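Local coordinates for regulatory protein PCRH (Pseudomonas aeruginosa, PDB 2XCC), which probably acts as a tetratricopeptide-repeat chaperone of type III secretion, binding the translocator proteins before their export, at the interface of chains A and B. Numbering follows the deposited sequence. Chains: chain A/B, Regulatory protein PCRH.

The interface of chains A and B. Residues chain A 77, 80-81; chain B 72-73.
B:Gln73 lies against A:Leu80 and A:Met81 where helix 68-81 of one PcrH chain packs on the same helix of the other, and it illustrates how an amide side chain can serve a helix-helix contact through its carbon stem as well as its amide. Both helices belong to the tetratricopeptide-repeat-type helical fold of this chaperone family. In this patch they present different residues to each other, in keeping with an interface that is not an exact two-fold; whether this pairing is the biological dimer the structure alone does not show. The stem of B:Gln73 can be followed outward. Its CB packs 3.9 Å from SD of A:Met81, and its CG touches that sulfur on one flank and CG of A:Leu80, at 4.1 Å, on another. Because CG stands beside the backbone N (chi1 -55°) and the chain then runs extended (chi2 175°), the amide is carried along the end of the opposing helix. The amide carbon CD comes to 3.6 Å from the A:Met81 sulfur. At the tip, NE2 turns towards the main-chain O of A:Leu80, 3.4 Å away, too loose to be counted as a hydrogen bond. A:Met81 reaches this stem through a chain bent at both later torsions. Nearer the backbone, the methyl CD2 of A:Leu80 sits 4.0 Å from CA of B:Gln73, filling in beside the helix, with B:Leu72 flanking it more distantly. A little way round the same helix face, the ring edge carbon CE1 of A:Tyr77 makes a marginal contact, 3.2 Å from the carbonyl O of B:Gln73. The A:Met81 methyl CE faces both CB and OE1 of B:Gln73, 3.7 Å from OE1.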
# COMPACT_ATOMS: atom_id res chain seq x y z
N TYR A 77 1.80 -1.24 -3.46
CA TYR A 77 1.75 -0.02 -2.71
C TYR A 77 3.01 0.80 -3.04
O TYR A 77 2.93 1.99 -3.26
CB TYR A 77 1.63 -0.28 -1.20
CG TYR A 77 1.73 1.01 -0.40
CD1 TYR A 77 0.65 1.88 -0.34
CD2 TYR A 77 2.92 1.39 0.25
CE1 TYR A 77 0.70 3.06 0.37
CE2 TYR A 77 2.98 2.62 0.97
CZ TYR A 77 1.84 3.42 1.01
OH TYR A 77 1.82 4.62 1.65
N LEU A 80 2.70 2.91 -6.06
CA LEU A 80 1.74 3.97 -5.91
C LEU A 80 2.50 5.12 -5.29
O LEU A 80 2.15 6.27 -5.48
CB LEU A 80 0.69 3.49 -4.95
CG LEU A 80 -0.81 3.51 -5.16
CD1 LEU A 80 -1.19 3.01 -6.52
CD2 LEU A 80 -1.34 2.58 -4.08
N MET A 81 3.58 4.79 -4.59
CA MET A 81 4.38 5.77 -3.87
C MET A 81 5.58 6.25 -4.66
O MET A 81 6.18 7.26 -4.33
CB MET A 81 4.82 5.22 -2.49
CG MET A 81 3.68 5.14 -1.44
SD MET A 81 2.29 6.29 -1.64
CE MET A 81 2.19 7.04 -0.01
N LEU B 72 -6.39 6.32 -2.61
CA LEU B 72 -6.01 4.93 -2.89
C LEU B 72 -4.73 4.55 -2.12
O LEU B 72 -4.70 3.53 -1.47
CB LEU B 72 -5.80 4.75 -4.40
CG LEU B 72 -5.80 3.37 -5.03
CD1 LEU B 72 -7.01 2.56 -4.62
CD2 LEU B 72 -5.64 3.36 -6.60
N GLN B 73 -3.71 5.40 -2.18
CA GLN B 73 -2.50 5.25 -1.35
C GLN B 73 -2.83 5.04 0.11
O GLN B 73 -2.36 4.09 0.72
CB GLN B 73 -1.62 6.52 -1.42
CG GLN B 73 -1.24 6.92 -2.87
CD GLN B 73 -0.45 8.25 -2.99
OE1 GLN B 73 -0.25 8.98 -2.03
NE2 GLN B 73 -0.04 8.56 -4.19